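Local coordinates for protein ANGPTL4 C-terminal chain (Homo sapiens, PDB 6U1U) that forms the C-terminal fibrinogen-like domain of a secreted protein that mediates inactivation of lipoprotein lipase and so regulates triglyceride clearance from the blood, at residues Gln5-Val10 against Gly16-Gln21; Gln23-Phe28 against Val78-Gly83; Phe28-Lys33 against Gly39-Gln44. All coordinates share one frame; numbering follows the deposited sequence.

Contact 1 of 3, residues Gln5-Val10 against Gly16-Gln21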
loop_
_atom_site.group_PDB
_atom_site.type_symbol
_atom_site.label_atom_id
_atom_site.label_comp_id
_atom_site.label_asym_id
_atom_site.label_seq_id
_atom_site.Cartn_x
_atom_site.Cartn_y
_atom_site.Cartn_z
ATOM N N GLN A 5 -0.120 -5.223 16.864
ATOM C CA GLN A 5 0.772 -4.800 17.949
ATOM C C GLN A 5 0.168 -5.153 19.305
ATOM O O GLN A 5 0.888 -5.568 20.227
ATOM C CB GLN A 5 1.082 -3.293 17.828
ATOM C CG GLN A 5 1.792 -2.667 19.054
ATOM C CD GLN A 5 3.133 -3.306 19.347
ATOM O OE1 GLN A 5 3.721 -3.940 18.481
ATOM N NE2 GLN A 5 3.646 -3.115 20.579
ATOM N N GLU A 6 -1.154 -5.048 19.443
ATOM C CA GLU A 6 -1.779 -5.523 20.671
ATOM C C GLU A 6 -1.548 -7.014 20.855
ATOM O O GLU A 6 -1.311 -7.483 21.974
ATOM C CB GLU A 6 -3.272 -5.226 20.665
ATOM C CG GLU A 6 -3.917 -5.200 22.028
ATOM C CD GLU A 6 -5.169 -4.317 22.036
ATOM O OE1 GLU A 6 -5.105 -3.175 21.529
ATOM O OE2 GLU A 6 -6.210 -4.767 22.540
ATOM N N LEU A 7 -1.665 -7.785 19.767
ATOM C CA LEU A 7 -1.414 -9.226 19.870
ATOM C C LEU A 7 0.024 -9.487 20.305
ATOM O O LEU A 7 0.284 -10.379 21.123
ATOM C CB LEU A 7 -1.671 -9.896 18.533
ATOM C CG LEU A 7 -3.125 -10.260 18.300
ATOM C CD1 LEU A 7 -3.343 -10.627 16.812
ATOM C CD2 LEU A 7 -3.473 -11.434 19.205
ATOM N N PHE A 8 0.958 -8.730 19.751
ATOM C CA PHE A 8 2.357 -8.818 20.171
ATOM C C PHE A 8 2.486 -8.506 21.658
ATOM O O PHE A 8 3.170 -9.224 22.401
ATOM C CB PHE A 8 3.186 -7.841 19.321
ATOM C CG PHE A 8 4.626 -7.688 19.760
ATOM C CD1 PHE A 8 5.592 -8.566 19.315
ATOM C CD2 PHE A 8 4.997 -6.637 20.564
ATOM C CE1 PHE A 8 6.931 -8.415 19.725
ATOM C CE2 PHE A 8 6.329 -6.485 20.967
ATOM C CZ PHE A 8 7.279 -7.364 20.533
ATOM N N GLN A 9 1.807 -7.458 22.120
ATOM C CA GLN A 9 1.942 -7.037 23.513
ATOM C C GLN A 9 1.391 -8.064 24.499
ATOM O O GLN A 9 1.874 -8.143 25.636
ATOM C CB GLN A 9 1.262 -5.685 23.727
ATOM C CG GLN A 9 1.911 -4.547 23.025
ATOM C CD GLN A 9 1.027 -3.301 23.076
ATOM O OE1 GLN A 9 1.455 -2.203 22.724
ATOM N NE2 GLN A 9 -0.222 -3.478 23.516
ATOM N N VAL A 10 0.393 -8.861 24.105
ATOM C CA VAL A 10 -0.085 -9.925 24.969
ATOM C C VAL A 10 0.744 -11.195 24.833
ATOM O O VAL A 10 0.465 -12.163 25.542
ATOM C CB VAL A 10 -1.583 -10.229 24.749
ATOM C CG1 VAL A 10 -2.428 -8.979 25.089
ATOM C CG2 VAL A 10 -1.873 -10.677 23.328
ATOM N N GLY A 16 1.284 -14.931 11.047
ATOM C CA GLY A 16 0.209 -15.708 10.448
ATOM C C GLY A 16 -1.105 -14.953 10.590
ATOM O O GLY A 16 -1.123 -13.754 10.856
ATOM N N LEU A 17 -2.205 -15.709 10.463
ATOM C CA LEU A 17 -3.541 -15.116 10.461
ATOM C C LEU A 17 -4.135 -15.124 11.862
ATOM O O LEU A 17 -4.147 -16.175 12.528
ATOM C CB LEU A 17 -4.448 -15.917 9.529
ATOM C CG LEU A 17 -4.155 -15.808 8.038
ATOM C CD1 LEU A 17 -4.939 -16.902 7.265
ATOM C CD2 LEU A 17 -4.649 -14.469 7.547
ATOM N N PHE A 18 -4.619 -13.970 12.302
ATOM C CA PHE A 18 -5.178 -13.772 13.637
ATOM C C PHE A 18 -6.406 -12.872 13.585
ATOM O O PHE A 18 -6.466 -11.925 12.801
ATOM C CB PHE A 18 -4.180 -13.106 14.593
ATOM C CG PHE A 18 -2.963 -13.934 14.851
ATOM C CD1 PHE A 18 -2.951 -14.849 15.896
ATOM C CD2 PHE A 18 -1.842 -13.817 14.043
ATOM C CE1 PHE A 18 -1.832 -15.632 16.158
ATOM C CE2 PHE A 18 -0.704 -14.614 14.294
ATOM C CZ PHE A 18 -0.702 -15.523 15.342
ATOM N N GLU A 19 -7.364 -13.147 14.479
ATOM C CA GLU A 19 -8.546 -12.307 14.605
ATOM C C GLU A 19 -8.219 -11.046 15.410
ATOM O O GLU A 19 -7.599 -11.127 16.477
ATOM C CB GLU A 19 -9.679 -13.082 15.297
ATOM C CG GLU A 19 -9.979 -14.439 14.680
ATOM C CD GLU A 19 -10.814 -15.362 15.611
ATOM O OE1 GLU A 19 -11.768 -14.865 16.253
ATOM O OE2 GLU A 19 -10.503 -16.569 15.717
ATOM N N ILE A 20 -8.614 -9.879 14.897
ATOM C CA ILE A 20 -8.503 -8.622 15.628
ATOM C C ILE A 20 -9.857 -7.941 15.556
ATOM O O ILE A 20 -10.750 -8.351 14.800
ATOM C CB ILE A 20 -7.413 -7.663 15.080
ATOM C CG1 ILE A 20 -7.710 -7.315 13.608
ATOM C CG2 ILE A 20 -6.008 -8.279 15.233
ATOM C CD1 ILE A 20 -6.964 -6.078 13.096
ATOM N N GLN A 21 -10.027 -6.926 16.397
ATOM C CA GLN A 21 -11.262 -6.147 16.383
ATOM C C GLN A 21 -10.959 -4.730 16.781
ATOM O O GLN A 21 -11.006 -4.372 17.966
ATOM C CB GLN A 21 -12.335 -6.733 17.298
ATOM C CG GLN A 21 -13.652 -5.972 17.124
ATOM C CD GLN A 21 -14.838 -6.681 17.736
ATOM O OE1 GLN A 21 -14.677 -7.518 18.625
ATOM N NE2 GLN A 21 -16.031 -6.353 17.260
#

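Contact 2 of 3, residues Gln23-Phe28 against Val78-Gly83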
loop_
_atom_site.group_PDB
_atom_site.type_symbol
_atom_site.label_atom_id
_atom_site.label_comp_id
_atom_site.label_asym_id
_atom_site.label_seq_id
_atom_site.Cartn_x
_atom_site.Cartn_y
_atom_site.Cartn_z
ATOM N N GLN A 23 -11.460 -0.753 17.437
ATOM C CA GLN A 23 -12.519 0.089 17.968
ATOM C C GLN A 23 -13.535 0.406 16.885
ATOM O O GLN A 23 -13.173 0.886 15.808
ATOM C CB GLN A 23 -11.893 1.386 18.490
ATOM C CG GLN A 23 -12.857 2.341 19.153
ATOM C CD GLN A 23 -12.841 2.218 20.671
ATOM O OE1 GLN A 23 -12.056 2.892 21.353
ATOM N NE2 GLN A 23 -13.710 1.357 21.208
ATOM N N GLY A 24 -14.810 0.085 17.149
ATOM C CA GLY A 24 -15.861 0.450 16.214
ATOM C C GLY A 24 -16.039 -0.473 15.031
ATOM O O GLY A 24 -16.914 -0.213 14.187
ATOM N N SER A 25 -15.264 -1.556 14.951
ATOM C CA SER A 25 -15.250 -2.433 13.795
ATOM C C SER A 25 -15.789 -3.812 14.163
ATOM O O SER A 25 -15.634 -4.249 15.307
ATOM C CB SER A 25 -13.812 -2.593 13.261
ATOM O OG SER A 25 -13.751 -3.584 12.241
ATOM N N PRO A 26 -16.365 -4.545 13.208
ATOM C CA PRO A 26 -16.545 -5.981 13.394
ATOM C C PRO A 26 -15.195 -6.674 13.485
ATOM O O PRO A 26 -14.173 -6.106 13.058
ATOM C CB PRO A 26 -17.301 -6.404 12.123
ATOM C CG PRO A 26 -16.870 -5.405 11.113
ATOM C CD PRO A 26 -16.780 -4.105 11.864
ATOM N N PRO A 27 -15.136 -7.896 14.005
ATOM C CA PRO A 27 -13.851 -8.623 14.016
ATOM C C PRO A 27 -13.486 -9.059 12.606
ATOM O O PRO A 27 -14.359 -9.300 11.770
ATOM C CB PRO A 27 -14.128 -9.851 14.911
ATOM C CG PRO A 27 -15.559 -9.643 15.471
ATOM C CD PRO A 27 -16.250 -8.750 14.467
ATOM N N PHE A 28 -12.176 -9.150 12.324
ATOM C CA PHE A 28 -11.771 -9.685 11.022
ATOM C C PHE A 28 -10.380 -10.275 11.135
ATOM O O PHE A 28 -9.627 -9.963 12.054
ATOM C CB PHE A 28 -11.833 -8.639 9.871
ATOM C CG PHE A 28 -10.989 -7.360 10.099
ATOM C CD1 PHE A 28 -9.673 -7.271 9.618
ATOM C CD2 PHE A 28 -11.530 -6.264 10.742
ATOM C CE1 PHE A 28 -8.933 -6.056 9.806
ATOM C CE2 PHE A 28 -10.813 -5.078 10.939
ATOM C CZ PHE A 28 -9.501 -4.979 10.469
ATOM N N VAL A 78 -7.819 -1.121 6.891
ATOM C CA VAL A 78 -6.582 -0.454 7.302
ATOM C C VAL A 78 -6.885 0.798 8.124
ATOM O O VAL A 78 -6.261 1.040 9.157
ATOM C CB VAL A 78 -5.720 -0.117 6.073
ATOM C CG1 VAL A 78 -4.432 0.625 6.516
ATOM C CG2 VAL A 78 -5.345 -1.410 5.399
ATOM N N HIS A 79 -7.842 1.611 7.681
ATOM C CA HIS A 79 -8.152 2.804 8.447
ATOM C C HIS A 79 -8.781 2.453 9.792
ATOM O O HIS A 79 -8.605 3.196 10.759
ATOM C CB HIS A 79 -9.081 3.737 7.647
ATOM C CG HIS A 79 -9.445 4.969 8.414
ATOM N ND1 HIS A 79 -10.645 5.100 9.082
ATOM C CD2 HIS A 79 -8.724 6.079 8.700
ATOM C CE1 HIS A 79 -10.660 6.262 9.716
ATOM N NE2 HIS A 79 -9.508 6.872 9.502
ATOM N N SER A 80 -9.494 1.330 9.897
ATOM C CA SER A 80 -10.007 0.980 11.224
ATOM C C SER A 80 -8.866 0.671 12.182
ATOM O O SER A 80 -8.977 0.931 13.397
ATOM C CB SER A 80 -10.992 -0.194 11.141
ATOM O OG SER A 80 -10.328 -1.417 10.947
ATOM N N ILE A 81 -7.764 0.167 11.651
ATOM C CA ILE A 81 -6.592 -0.125 12.470
ATOM C C ILE A 81 -5.838 1.152 12.820
ATOM O O ILE A 81 -5.442 1.349 13.973
ATOM C CB ILE A 81 -5.686 -1.143 11.747
ATOM C CG1 ILE A 81 -6.374 -2.499 11.677
ATOM C CG2 ILE A 81 -4.304 -1.253 12.435
ATOM C CD1 ILE A 81 -5.676 -3.476 10.671
ATOM N N THR A 82 -5.606 2.039 11.837
ATOM C CA THR A 82 -4.842 3.251 12.126
ATOM C C THR A 82 -5.634 4.276 12.920
ATOM O O THR A 82 -5.034 5.029 13.708
ATOM C CB THR A 82 -4.350 3.939 10.831
ATOM O OG1 THR A 82 -5.488 4.399 10.061
ATOM C CG2 THR A 82 -3.492 2.985 9.999
ATOM N N GLY A 83 -6.948 4.349 12.713
ATOM C CA GLY A 83 -7.689 5.530 13.153
ATOM C C GLY A 83 -6.998 6.787 12.677
ATOM O O GLY A 83 -6.483 6.853 11.554
HETATM O O HOH W 1 -10.933 2.327 14.693
#

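Contact 3 of 3, residues Phe28-Lys33 against Gly39-Gln44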
loop_
_atom_site.group_PDB
_atom_site.type_symbol
_atom_site.label_atom_id
_atom_site.label_comp_id
_atom_site.label_asym_id
_atom_site.label_seq_id
_atom_site.Cartn_x
_atom_site.Cartn_y
_atom_site.Cartn_z
ATOM N N PHE A 28 -12.176 -9.150 12.324
ATOM C CA PHE A 28 -11.771 -9.685 11.022
ATOM C C PHE A 28 -10.380 -10.275 11.135
ATOM O O PHE A 28 -9.627 -9.963 12.054
ATOM C CB PHE A 28 -11.833 -8.639 9.871
ATOM C CG PHE A 28 -10.989 -7.360 10.099
ATOM C CD1 PHE A 28 -9.673 -7.271 9.618
ATOM C CD2 PHE A 28 -11.530 -6.264 10.742
ATOM C CE1 PHE A 28 -8.933 -6.056 9.806
ATOM C CE2 PHE A 28 -10.813 -5.078 10.939
ATOM C CZ PHE A 28 -9.501 -4.979 10.469
ATOM N N LEU A 29 -10.061 -11.134 10.184
ATOM C CA LEU A 29 -8.817 -11.891 10.226
ATOM C C LEU A 29 -7.738 -11.106 9.493
ATOM O O LEU A 29 -7.937 -10.736 8.342
ATOM C CB LEU A 29 -9.061 -13.253 9.569
ATOM C CG LEU A 29 -8.098 -14.418 9.838
ATOM C CD1 LEU A 29 -8.207 -14.905 11.305
ATOM C CD2 LEU A 29 -8.389 -15.544 8.848
ATOM N N VAL A 30 -6.578 -10.884 10.140
ATOM C CA VAL A 30 -5.493 -10.146 9.501
ATOM C C VAL A 30 -4.236 -11.009 9.490
ATOM O O VAL A 30 -4.116 -11.989 10.231
ATOM C CB VAL A 30 -5.168 -8.803 10.195
ATOM C CG1 VAL A 30 -6.288 -7.818 9.963
ATOM C CG2 VAL A 30 -4.869 -8.979 11.729
ATOM N N ASN A 31 -3.292 -10.622 8.630
ATOM C CA ASN A 31 -1.979 -11.260 8.579
ATOM C C ASN A 31 -1.044 -10.447 9.455
ATOM O O ASN A 31 -0.768 -9.295 9.131
ATOM C CB ASN A 31 -1.427 -11.251 7.152
ATOM C CG ASN A 31 -2.275 -12.054 6.191
ATOM O OD1 ASN A 31 -3.384 -11.612 5.780
ATOM N ND2 ASN A 31 -1.755 -13.212 5.784
ATOM N N CYS A 32 -0.507 -11.047 10.519
ATOM C CA CYS A 32 0.395 -10.336 11.426
ATOM C C CYS A 32 1.809 -10.806 11.178
ATOM O O CYS A 32 2.044 -11.986 10.920
ATOM C CB CYS A 32 0.096 -10.602 12.907
ATOM S SG CYS A 32 -1.501 -9.990 13.466
ATOM N N LYS A 33 2.752 -9.871 11.261
ATOM C CA LYS A 33 4.166 -10.200 11.208
ATOM C C LYS A 33 4.738 -9.756 12.539
ATOM O O LYS A 33 4.678 -8.566 12.878
ATOM C CB LYS A 33 4.874 -9.507 10.032
ATOM C CG LYS A 33 6.353 -9.903 9.942
ATOM C CD LYS A 33 7.100 -9.169 8.846
ATOM C CE LYS A 33 8.568 -9.670 8.813
ATOM N NZ LYS A 33 9.381 -9.037 7.745
ATOM N N GLY A 39 4.519 -5.783 16.565
ATOM C CA GLY A 39 3.595 -6.455 15.647
ATOM C C GLY A 39 3.240 -5.520 14.508
ATOM O O GLY A 39 2.928 -4.351 14.735
ATOM N N TRP A 40 3.266 -6.056 13.284
ATOM C CA TRP A 40 2.936 -5.313 12.069
ATOM C C TRP A 40 1.772 -5.979 11.354
ATOM O O TRP A 40 1.720 -7.205 11.260
ATOM C CB TRP A 40 4.114 -5.307 11.093
ATOM C CG TRP A 40 5.270 -4.568 11.613
ATOM C CD1 TRP A 40 6.227 -5.047 12.518
ATOM C CD2 TRP A 40 5.673 -3.233 11.270
ATOM N NE1 TRP A 40 7.181 -4.061 12.751
ATOM C CE2 TRP A 40 6.868 -2.952 12.002
ATOM C CE3 TRP A 40 5.160 -2.253 10.408
ATOM C CZ2 TRP A 40 7.544 -1.732 11.903
ATOM C CZ3 TRP A 40 5.853 -1.009 10.327
ATOM C CH2 TRP A 40 7.039 -0.791 11.055
ATOM N N THR A 41 0.827 -5.185 10.856
ATOM C CA THR A 41 -0.258 -5.755 10.052
ATOM C C THR A 41 0.127 -5.714 8.585
ATOM O O THR A 41 0.482 -4.650 8.084
ATOM C CB THR A 41 -1.527 -4.944 10.235
ATOM O OG1 THR A 41 -1.846 -4.925 11.636
ATOM C CG2 THR A 41 -2.679 -5.584 9.383
ATOM N N VAL A 42 0.045 -6.845 7.895
ATOM C CA VAL A 42 0.384 -6.845 6.471
ATOM C C VAL A 42 -0.839 -6.330 5.715
ATOM O O VAL A 42 -1.923 -6.901 5.834
ATOM C CB VAL A 42 0.749 -8.253 5.981
ATOM C CG1 VAL A 42 1.032 -8.206 4.456
ATOM C CG2 VAL A 42 1.957 -8.806 6.778
ATOM N N ILE A 43 -0.675 -5.256 4.929
ATOM C CA ILE A 43 -1.820 -4.703 4.213
ATOM C C ILE A 43 -1.791 -5.000 2.726
ATOM O O ILE A 43 -2.816 -4.782 2.049
ATOM C CB ILE A 43 -1.969 -3.189 4.461
ATOM C CG1 ILE A 43 -0.878 -2.388 3.743
ATOM C CG2 ILE A 43 -1.951 -2.935 5.965
ATOM C CD1 ILE A 43 -1.149 -0.816 3.780
ATOM N N GLN A 44 -0.686 -5.515 2.207
ATOM C CA GLN A 44 -0.590 -5.827 0.786
ATOM C C GLN A 44 0.553 -6.816 0.652
ATOM O O GLN A 44 1.578 -6.662 1.337
ATOM C CB GLN A 44 -0.289 -4.566 -0.027
ATOM C CG GLN A 44 -0.337 -4.804 -1.570
ATOM C CD GLN A 44 1.045 -4.894 -2.237
ATOM O OE1 GLN A 44 2.002 -5.359 -1.635
ATOM N NE2 GLN A 44 1.142 -4.463 -3.511
HETATM O O HOH W 2 -3.844 -8.761 6.492
#

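Contact 1 of 3, residues Gln5-Val10 against Gly16-Gln21
In the N-terminal corner of the fibrinogen C-terminal domain, Leu7 of helix 4-9 rests against Phe18 and Ile20 of strand 16-20. Helix and strand run almost at right angles, their short segments making an angle of 100° with the axes 10.1 Å apart, and Leu7 makes the contact from the helix side. One of its methyls does the work: Leu7 CD1 lies 3.4 Å from Phe18 CB, a close approach to the root of that side chain. It meets the ring obliquely, at CG. The same methyl reaches Ile20 CG2 at 3.9 Å. Leu7 CG is turned away from its own carbonyl carbon (chi1 -85°), and chi2 of 167° continues the chain in extended form, carrying CD1 to Phe18 and Ile20. The contact is small and purely apolar, with 122 Å² buried over both sides. On the helix, Gln5 NE2 donates to Gln9 OE1 at 3.2 Å, one turn on, while Gln5 OE1 accepts from the backbone N of Gly39. Pro1 and Met34 also touch Leu7, and Ile20 packs on Val30 of the adjoining strand. This is helix-on-sheet packing at an edge strand, where the opening helix of the fibrinogen-like domain lies against its first strand.

Contact 2 of 3, residues Gln23-Phe28 against Val78-Gly83
Phe28 points its ring at helix 75-82 and meets Ser80 and Ile81 with its far edge. A chi1 of 57° places CG over the backbone, flanked by N and C, and the CA-CB bond, which itself points to the helix, sends CZ and CE2 to it. Ser80 OG lies near the ring plane, 3.7 Å from Phe28 CZ and equally near CE2, so the hydroxyl oxygen sits beside the C-H rim. That oxygen is already engaged in its own helix: chi1 of 76° turns Ser80 OG back along the helix to the backbone O of Lys77, to which it is hydrogen-bonded. Ile81 comes to the same corner of the ring with its longer branch, CD1 standing 4.1 Å from Phe28 CZ and CG1 close behind; the two side chains are skewed to one another.

Ser25 adds a second hydroxyl in the plane of the Phe28 ring, at its edge. Ser25 OG donates to Pro26 O at 2.7 Å, in the carbonyl plane and on a lone pair, a bond that fixes the serine rotation within the loop. Across the contact, Ser25 OG and Ser80 OG are 4.3 Å apart. Farther along, a water joins the two backbones, donating to Gln23 O at 2.9 Å and to Ser80 O at 2.7 Å. Pro22 also touches both Phe28 and Ser80, while Ile81 packs on Ile20 and Pro215. The helix stops just beyond, where Gly83 turns to positive phi. In this fibrinogen-like fold, the loop after strand 16-20 and the first residue of strand 28-35 pack together on the C-terminal end of helix 75-82.

Contact 3 of 3, residues Phe28-Lys33 against Gly39-Gln44
Three backbone hydrogen bonds join Phe28-Lys33 to Gly39-Gln44 in an antiparallel hairpin. Lys33 and Trp40 form a hydrogen-bonded pair, bonded in both directions: Lys33 N donates to Trp40 O and Trp40 N to Lys33 O, each at 2.9 Å. The third, from Val42 N to Asn31 O, is also 2.9 Å and practically straight at 178°. On the other side of Asn31 a water takes the place of a direct bond, accepting from Asn31 N at 2.9 Å and donating to Val42 O at 2.8 Å. Between the Lys33-Trp40 and Asn31-Val42 bonds lies the non-hydrogen-bonded pair Cys32 and Thr41, where Cys32 CA sends a CA-H...O contact to Trp40 O at 3.4 Å.

Among polar side-chain groups, the Asn31 amide turns off to bond Pro67 O through ND2. Lys33 O lies in the plane of the Trp40 indole, at its edge, and the indole NE1 bonds Asp37 OD2.

Apolar packing follows the strand faces. On one, Asn31 CB sits against Val42 CB at 3.9 Å. On the opposite face, Val30 CB meets Thr41 CG2 at 4.1 Å; with OG1 at chi1 -57°, CG2 is left anti to N and faces Val30.

Covalently, Cys32 is tied to Cys4 of the opening helix by a disulfide. Strand 28-35 has strand 16-20 as its other neighbour; strand 38-46 pairs also with 208-215, and a classic beta bulge places Ile43 and Gln44 against Met211. Helix 75-82 covers Thr41 and Ile43 through Ile81 and Val78.

How the contacts relate
Contact 3 is the buried member, its centre about 12 Å from that of the chain, and depends on backbone hydrogen bonds. Contacts 1 and 2 are only partly buried, their centres about 20 and 17 Å from it; contact 1 relies on one leucine methyl, contact 2 on a ring edge, with a water joining two backbone carbonyls. Strands 16-20 and 28-35 are neighbours in one sheet, and a backbone hydrogen bond from Cys32 N to Gly16 O brings contact 1 beside contact 3. Phe28 belongs to both contacts 2 and 3, and contact 3 is nested in the chain loop that contact 2 closes. Ile81 meets Ile20 and Thr41, so helix 75-82 touches elements of all three.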